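Local coordinates for protein thiol peroxidase (Aquifex aeolicus, PDB 2YZH) that probably reduces hydrogen peroxide and organic hydroperoxides to water and alcohols, using reduced thioredoxin as electron donor, protecting the cell against oxidative stress, at residues V62-M74 and T155-V167. Sequence-based numbering, arbitrary orientation.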
ATOM      1  N   VAL D  62      12.874  14.463  19.271  1.00 23.11           N
ATOM      2  CA  VAL D  62      14.137  14.019  18.692  1.00 23.64           C
ATOM      3  C   VAL D  62      14.278  14.367  17.211  1.00 23.26           C
ATOM      4  O   VAL D  62      15.321  14.858  16.780  1.00 22.38           O
ATOM      5  CB  VAL D  62      14.329  12.499  18.871  1.00 24.61           C
ATOM      6  CG1 VAL D  62      15.616  12.045  18.190  1.00 25.25           C
ATOM      7  CG2 VAL D  62      14.376  12.166  20.357  1.00 25.87           C
ATOM      8  N   CYS D  63      13.233  14.114  16.434  1.00 22.67           N
ATOM      9  CA  CYS D  63      13.280  14.410  15.007  1.00 21.72           C
ATOM     10  C   CYS D  63      13.355  15.922  14.759  1.00 20.89           C
ATOM     11  O   CYS D  63      14.009  16.372  13.822  1.00 19.81           O
ATOM     12  CB  CYS D  63      12.058  13.807  14.307  1.00 22.26           C
ATOM     13  SG  CYS D  63      11.901  11.998  14.510  1.00 23.70           S
ATOM     14  N   GLU D  64      12.683  16.702  15.598  1.00 22.08           N
ATOM     15  CA  GLU D  64      12.705  18.154  15.451  1.00 22.86           C
ATOM     16  C   GLU D  64      14.118  18.664  15.699  1.00 22.77           C
ATOM     17  O   GLU D  64      14.621  19.513  14.962  1.00 23.25           O
ATOM     18  CB  GLU D  64      11.728  18.807  16.431  1.00 25.74           C
ATOM     19  CG  GLU D  64      10.271  18.569  16.084  1.00 29.39           C
ATOM     20  CD  GLU D  64       9.315  19.187  17.087  1.00 33.68           C
ATOM     21  OE1 GLU D  64       8.087  19.117  16.857  1.00 34.60           O
ATOM     22  OE2 GLU D  64       9.789  19.739  18.101  1.00 35.02           O
ATOM     23  N   THR D  65      14.756  18.132  16.737  1.00 22.45           N
ATOM     24  CA  THR D  65      16.119  18.507  17.094  1.00 21.22           C
ATOM     25  C   THR D  65      17.096  18.127  15.987  1.00 21.61           C
ATOM     26  O   THR D  65      17.989  18.906  15.631  1.00 21.79           O
ATOM     27  CB  THR D  65      16.555  17.807  18.403  1.00 23.24           C
ATOM     28  OG1 THR D  65      15.797  18.337  19.497  1.00 24.22           O
ATOM     29  CG2 THR D  65      18.038  18.018  18.660  1.00 21.49           C
ATOM     30  N   GLU D  66      16.926  16.925  15.444  1.00 18.25           N
ATOM     31  CA  GLU D  66      17.802  16.455  14.379  1.00 18.09           C
ATOM     32  C   GLU D  66      17.682  17.359  13.152  1.00 16.97           C
ATOM     33  O   GLU D  66      18.685  17.760  12.565  1.00 16.73           O
ATOM     34  CB  GLU D  66      17.440  15.024  13.982  1.00 18.26           C
ATOM     35  CG  GLU D  66      18.459  14.386  13.055  1.00 20.28           C
ATOM     36  CD  GLU D  66      17.970  13.090  12.432  1.00 19.57           C
ATOM     37  OE1 GLU D  66      17.135  12.403  13.052  1.00 18.47           O
ATOM     38  OE2 GLU D  66      18.439  12.759  11.326  1.00 19.39           O
ATOM     39  N   THR D  67      16.446  17.671  12.771  1.00 18.32           N
ATOM     40  CA  THR D  67      16.191  18.516  11.609  1.00 19.71           C
ATOM     41  C   THR D  67      16.737  19.935  11.775  1.00 21.37           C
ATOM     42  O   THR D  67      17.290  20.506  10.831  1.00 21.70           O
ATOM     43  CB  THR D  67      14.685  18.585  11.302  1.00 20.73           C
ATOM     44  OG1 THR D  67      14.174  17.255  11.150  1.00 18.77           O
ATOM     45  CG2 THR D  67      14.439  19.365  10.010  1.00 18.78           C
ATOM     46  N   LYS D  68      16.586  20.511  12.963  1.00 22.33           N
ATOM     47  CA  LYS D  68      17.105  21.855  13.198  1.00 24.26           C
ATOM     48  C   LYS D  68      18.624  21.850  13.111  1.00 24.51           C
ATOM     49  O   LYS D  68      19.225  22.769  12.557  1.00 23.41           O
ATOM     50  CB  LYS D  68      16.687  22.379  14.577  1.00 27.64           C
ATOM     51  CG  LYS D  68      15.223  22.750  14.688  1.00 32.58           C
ATOM     52  CD  LYS D  68      14.804  23.698  13.566  1.00 37.68           C
ATOM     53  CE  LYS D  68      15.481  25.064  13.647  1.00 39.56           C
ATOM     54  NZ  LYS D  68      14.845  25.959  14.661  1.00 41.21           N
ATOM     55  N   LYS D  69      19.240  20.801  13.650  1.00 24.63           N
ATOM     56  CA  LYS D  69      20.691  20.681  13.652  1.00 26.51           C
ATOM     57  C   LYS D  69      21.246  20.539  12.234  1.00 26.17           C
ATOM     58  O   LYS D  69      22.265  21.143  11.897  1.00 25.57           O
ATOM     59  CB  LYS D  69      21.116  19.493  14.524  1.00 29.13           C
ATOM     60  CG  LYS D  69      22.569  19.552  14.985  1.00 35.14           C
ATOM     61  CD  LYS D  69      22.839  18.600  16.152  1.00 37.03           C
ATOM     62  CE  LYS D  69      21.968  18.925  17.367  1.00 39.54           C
ATOM     63  NZ  LYS D  69      22.205  17.997  18.518  1.00 38.84           N
ATOM     64  N   PHE D  70      20.581  19.745  11.401  1.00 23.84           N
ATOM     65  CA  PHE D  70      21.040  19.584  10.025  1.00 23.16           C
ATOM     66  C   PHE D  70      20.809  20.869   9.238  1.00 21.73           C
ATOM     67  O   PHE D  70      21.600  21.218   8.366  1.00 21.88           O
ATOM     68  CB  PHE D  70      20.326  18.414   9.343  1.00 23.24           C
ATOM     69  CG  PHE D  70      21.054  17.104   9.479  1.00 22.30           C
ATOM     70  CD1 PHE D  70      22.343  16.961   8.976  1.00 21.98           C
ATOM     71  CD2 PHE D  70      20.459  16.021  10.115  1.00 21.52           C
ATOM     72  CE1 PHE D  70      23.032  15.756   9.106  1.00 21.63           C
ATOM     73  CE2 PHE D  70      21.137  14.814  10.248  1.00 20.22           C
ATOM     74  CZ  PHE D  70      22.428  14.682   9.743  1.00 21.24           C
ATOM     75  N   ASN D  71      19.725  21.572   9.548  1.00 21.97           N
ATOM     76  CA  ASN D  71      19.422  22.827   8.868  1.00 24.29           C
ATOM     77  C   ASN D  71      20.547  23.827   9.143  1.00 25.73           C
ATOM     78  O   ASN D  71      20.955  24.587   8.262  1.00 26.29           O
ATOM     79  CB  ASN D  71      18.089  23.393   9.366  1.00 24.39           C
ATOM     80  CG  ASN D  71      17.668  24.644   8.611  1.00 25.18           C
ATOM     81  OD1 ASN D  71      17.409  24.600   7.406  1.00 20.78           O
ATOM     82  ND2 ASN D  71      17.604  25.772   9.318  1.00 24.17           N
ATOM     83  N   GLU D  72      21.054  23.806  10.372  1.00 27.36           N
ATOM     84  CA  GLU D  72      22.134  24.697  10.789  1.00 27.83           C
ATOM     85  C   GLU D  72      23.468  24.413  10.106  1.00 27.79           C
ATOM     86  O   GLU D  72      24.062  25.301   9.495  1.00 25.88           O
ATOM     87  CB  GLU D  72      22.344  24.596  12.299  1.00 29.92           C
ATOM     88  CG  GLU D  72      21.271  25.242  13.143  1.00 35.27           C
ATOM     89  CD  GLU D  72      21.426  24.907  14.614  1.00 38.23           C
ATOM     90  OE1 GLU D  72      22.561  25.009  15.130  1.00 39.43           O
ATOM     91  OE2 GLU D  72      20.414  24.548  15.254  1.00 41.22           O
ATOM     92  N   ILE D  73      23.936  23.172  10.220  1.00 27.70           N
ATOM     93  CA  ILE D  73      25.222  22.774   9.656  1.00 29.95           C
ATOM     94  C   ILE D  73      25.323  22.711   8.135  1.00 30.82           C
ATOM     95  O   ILE D  73      26.429  22.691   7.590  1.00 30.27           O
ATOM     96  CB  ILE D  73      25.680  21.415  10.233  1.00 32.06           C
ATOM     97  CG1 ILE D  73      24.646  20.333   9.919  1.00 33.19           C
ATOM     98  CG2 ILE D  73      25.883  21.534  11.738  1.00 32.87           C
ATOM     99  CD1 ILE D  73      25.000  18.971  10.492  1.00 33.25           C
ATOM    100  N   MET D  74      24.186  22.676   7.448  1.00 30.45           N
ATOM    101  CA  MET D  74      24.202  22.629   5.988  1.00 31.27           C
ATOM    102  C   MET D  74      23.958  24.025   5.414  1.00 30.67           C
ATOM    103  O   MET D  74      23.933  24.208   4.200  1.00 31.38           O
ATOM    104  CB  MET D  74      23.124  21.674   5.463  1.00 32.37           C
ATOM    105  CG  MET D  74      23.259  20.227   5.913  1.00 33.83           C
ATOM    106  SD  MET D  74      24.820  19.454   5.456  1.00 39.17           S
ATOM    107  CE  MET D  74      24.562  19.097   3.732  1.00 38.66           C
ATOM    108  N   THR D 155      15.272   6.347  19.365  1.00 17.72           N
ATOM    109  CA  THR D 155      15.254   7.535  20.224  1.00 18.23           C
ATOM    110  C   THR D 155      16.559   8.326  20.232  1.00 17.44           C
ATOM    111  O   THR D 155      16.604   9.430  20.767  1.00 18.32           O
ATOM    112  CB  THR D 155      14.927   7.201  21.702  1.00 18.51           C
ATOM    113  OG1 THR D 155      15.948   6.355  22.242  1.00 18.48           O
ATOM    114  CG2 THR D 155      13.573   6.520  21.815  1.00 19.80           C
ATOM    115  N   GLU D 156      17.618   7.771  19.650  1.00 16.31           N
ATOM    116  CA  GLU D 156      18.903   8.460  19.628  1.00 17.78           C
ATOM    117  C   GLU D 156      19.091   9.326  18.384  1.00 18.93           C
ATOM    118  O   GLU D 156      18.511   9.061  17.330  1.00 16.52           O
ATOM    119  CB  GLU D 156      20.049   7.438  19.741  1.00 16.74           C
ATOM    120  CG  GLU D 156      20.036   6.687  21.068  1.00 16.28           C
ATOM    121  CD  GLU D 156      21.062   5.568  21.167  1.00 18.56           C
ATOM    122  OE1 GLU D 156      21.762   5.279  20.174  1.00 17.79           O
ATOM    123  OE2 GLU D 156      21.161   4.966  22.257  1.00 17.11           O
ATOM    124  N   GLU D 157      19.901  10.371  18.523  1.00 18.57           N
ATOM    125  CA  GLU D 157      20.188  11.270  17.410  1.00 20.05           C
ATOM    126  C   GLU D 157      21.323  10.656  16.601  1.00 18.34           C
ATOM    127  O   GLU D 157      22.082   9.833  17.113  1.00 19.28           O
ATOM    128  CB  GLU D 157      20.592  12.652  17.936  1.00 18.83           C
ATOM    129  CG  GLU D 157      19.463  13.405  18.626  1.00 23.03           C
ATOM    130  CD  GLU D 157      19.927  14.710  19.250  1.00 25.90           C
ATOM    131  OE1 GLU D 157      20.532  15.530  18.527  1.00 26.65           O
ATOM    132  OE2 GLU D 157      19.688  14.913  20.461  1.00 28.87           O
ATOM    133  N   PRO D 158      21.452  11.033  15.321  1.00 19.07           N
ATOM    134  CA  PRO D 158      22.531  10.469  14.507  1.00 18.33           C
ATOM    135  C   PRO D 158      23.854  11.181  14.759  1.00 20.75           C
ATOM    136  O   PRO D 158      23.913  12.128  15.545  1.00 19.62           O
ATOM    137  CB  PRO D 158      22.033  10.696  13.086  1.00 20.35           C
ATOM    138  CG  PRO D 158      21.364  12.022  13.200  1.00 17.58           C
ATOM    139  CD  PRO D 158      20.579  11.900  14.506  1.00 18.29           C
ATOM    140  N   ASN D 159      24.906  10.707  14.101  1.00 22.08           N
ATOM    141  CA  ASN D 159      26.223  11.321  14.198  1.00 24.29           C
ATOM    142  C   ASN D 159      26.220  12.379  13.094  1.00 24.45           C
ATOM    143  O   ASN D 159      26.329  12.055  11.913  1.00 22.21           O
ATOM    144  CB  ASN D 159      27.318  10.292  13.919  1.00 27.86           C
ATOM    145  CG  ASN D 159      28.714  10.875  14.044  1.00 31.30           C
ATOM    146  OD1 ASN D 159      28.988  11.975  13.560  1.00 35.27           O
ATOM    147  ND2 ASN D 159      29.608  10.131  14.684  1.00 33.89           N
ATOM    148  N   TYR D 160      26.087  13.640  13.487  1.00 25.14           N
ATOM    149  CA  TYR D 160      26.032  14.746  12.536  1.00 25.67           C
ATOM    150  C   TYR D 160      27.341  15.040  11.802  1.00 26.32           C
ATOM    151  O   TYR D 160      27.367  15.118  10.575  1.00 25.58           O
ATOM    152  CB  TYR D 160      25.553  16.003  13.260  1.00 25.31           C
ATOM    153  CG  TYR D 160      24.198  15.849  13.914  1.00 24.52           C
ATOM    154  CD1 TYR D 160      23.019  16.005  13.177  1.00 23.41           C
ATOM    155  CD2 TYR D 160      24.091  15.548  15.271  1.00 25.07           C
ATOM    156  CE1 TYR D 160      21.767  15.869  13.782  1.00 24.47           C
ATOM    157  CE2 TYR D 160      22.845  15.407  15.884  1.00 23.77           C
ATOM    158  CZ  TYR D 160      21.688  15.573  15.134  1.00 23.89           C
ATOM    159  OH  TYR D 160      20.461  15.466  15.745  1.00 23.58           O
ATOM    160  N   ASP D 161      28.426  15.203  12.553  1.00 28.74           N
ATOM    161  CA  ASP D 161      29.725  15.512  11.965  1.00 29.60           C
ATOM    162  C   ASP D 161      30.141  14.550  10.860  1.00 28.42           C
ATOM    163  O   ASP D 161      30.643  14.974   9.820  1.00 27.68           O
ATOM    164  CB  ASP D 161      30.805  15.526  13.051  1.00 33.15           C
ATOM    165  CG  ASP D 161      30.533  16.558  14.125  1.00 37.32           C
ATOM    166  OD1 ASP D 161      30.312  17.737  13.770  1.00 38.17           O
ATOM    167  OD2 ASP D 161      30.542  16.188  15.320  1.00 39.31           O
ATOM    168  N   GLU D 162      29.935  13.259  11.092  1.00 28.11           N
ATOM    169  CA  GLU D 162      30.303  12.238  10.118  1.00 29.08           C
ATOM    170  C   GLU D 162      29.659  12.513   8.761  1.00 26.59           C
ATOM    171  O   GLU D 162      30.294  12.368   7.718  1.00 27.73           O
ATOM    172  CB  GLU D 162      29.885  10.854  10.628  1.00 30.34           C
ATOM    173  CG  GLU D 162      30.332   9.701   9.748  1.00 35.25           C
ATOM    174  CD  GLU D 162      30.022   8.347  10.359  1.00 37.66           C
ATOM    175  OE1 GLU D 162      30.551   8.049  11.453  1.00 40.29           O
ATOM    176  OE2 GLU D 162      29.247   7.581   9.748  1.00 36.78           O
ATOM    177  N   VAL D 163      28.395  12.913   8.784  1.00 26.29           N
ATOM    178  CA  VAL D 163      27.674  13.215   7.557  1.00 24.77           C
ATOM    179  C   VAL D 163      28.305  14.428   6.870  1.00 25.97           C
ATOM    180  O   VAL D 163      28.694  14.363   5.702  1.00 25.78           O
ATOM    181  CB  VAL D 163      26.188  13.513   7.855  1.00 23.59           C
ATOM    182  CG1 VAL D 163      25.465  13.870   6.578  1.00 22.70           C
ATOM    183  CG2 VAL D 163      25.533  12.303   8.516  1.00 22.60           C
ATOM    184  N   VAL D 164      28.412  15.528   7.609  1.00 27.16           N
ATOM    185  CA  VAL D 164      28.986  16.765   7.085  1.00 28.77           C
ATOM    186  C   VAL D 164      30.340  16.547   6.414  1.00 28.25           C
ATOM    187  O   VAL D 164      30.569  17.020   5.303  1.00 28.19           O
ATOM    188  CB  VAL D 164      29.160  17.813   8.205  1.00 30.27           C
ATOM    189  CG1 VAL D 164      29.803  19.076   7.645  1.00 31.54           C
ATOM    190  CG2 VAL D 164      27.811  18.135   8.823  1.00 30.29           C
ATOM    191  N   ASN D 165      31.235  15.830   7.085  1.00 29.26           N
ATOM    192  CA  ASN D 165      32.559  15.575   6.529  1.00 29.58           C
ATOM    193  C   ASN D 165      32.495  14.800   5.219  1.00 28.68           C
ATOM    194  O   ASN D 165      33.238  15.091   4.282  1.00 28.22           O
ATOM    195  CB  ASN D 165      33.424  14.814   7.534  1.00 32.86           C
ATOM    196  CG  ASN D 165      33.571  15.552   8.851  1.00 34.64           C
ATOM    197  OD1 ASN D 165      33.756  16.770   8.874  1.00 36.37           O
ATOM    198  ND2 ASN D 165      33.496  14.816   9.955  1.00 36.39           N
ATOM    199  N   LYS D 166      31.604  13.816   5.148  1.00 26.88           N
ATOM    200  CA  LYS D 166      31.465  13.021   3.938  1.00 25.34           C
ATOM    201  C   LYS D 166      30.977  13.891   2.782  1.00 25.80           C
ATOM    202  O   LYS D 166      31.505  13.815   1.670  1.00 26.90           O
ATOM    203  CB  LYS D 166      30.489  11.864   4.171  1.00 25.94           C
ATOM    204  CG  LYS D 166      30.393  10.906   2.997  1.00 26.15           C
ATOM    205  CD  LYS D 166      31.727  10.234   2.724  1.00 27.12           C
ATOM    206  CE  LYS D 166      31.643   9.323   1.518  1.00 28.85           C
ATOM    207  NZ  LYS D 166      32.929   8.604   1.264  1.00 33.54           N
ATOM    208  N   VAL D 167      29.967  14.714   3.044  1.00 26.35           N
ATOM    209  CA  VAL D 167      29.434  15.601   2.018  1.00 27.66           C
ATOM    210  C   VAL D 167      30.568  16.448   1.439  1.00 29.07           C
ATOM    211  O   VAL D 167      30.706  16.567   0.222  1.00 27.68           O
ATOM    212  CB  VAL D 167      28.350  16.535   2.593  1.00 28.16           C
ATOM    213  CG1 VAL D 167      27.856  17.489   1.514  1.00 27.19           C
ATOM    214  CG2 VAL D 167      27.188  15.712   3.127  1.00 29.15           C
TER
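The ring of Tyr160 lies between the aliphatic chain of Lys69 over one face and the ring of Pro158 on the opposite face, a knob set among Glu66, Lys69, Phe70 and Ile73 of the helix that carries the predicted peroxidatic Cys63. In this thioredoxin fold of the peroxiredoxin family, helices 61-73 and 160-170 pack on the same side of the central sheet, their axes at 33° in the segments that meet. Tyrosine suits the hole: its flat ring fills it and its hydroxyl reaches Glu157. Lys69 serves twice: CD makes a CH-pi contact 3.3 Å from the Tyr160 ring centroid, and the chain bends at chi3 (-60°) to carry NZ on to a salt bridge with Glu157. Phe70 offers its ring face to the edge of Tyr160, centroids 5.1 Å apart, and reaches Val163, which also rests on strands 135-139 and 145-150. Pro158, compact and apolar, crosses the end of Glu66 at a slant, its CD 3.5 Å from Glu66 CD, while Glu66 OE1 forms a salt bridge with Arg134. Ile73 CD1 presses tightly on Val164 CG2 at 3.4 Å. Asn159, whose short amide suits the N-cap of helix 160-170, accepts from Glu162 N through OD1. Two donors grip Glu157 OE1: Lys69 NZ on its syn lone pair at 3.0 Å, and Tyr160 OH on the anti one at 2.8 Å.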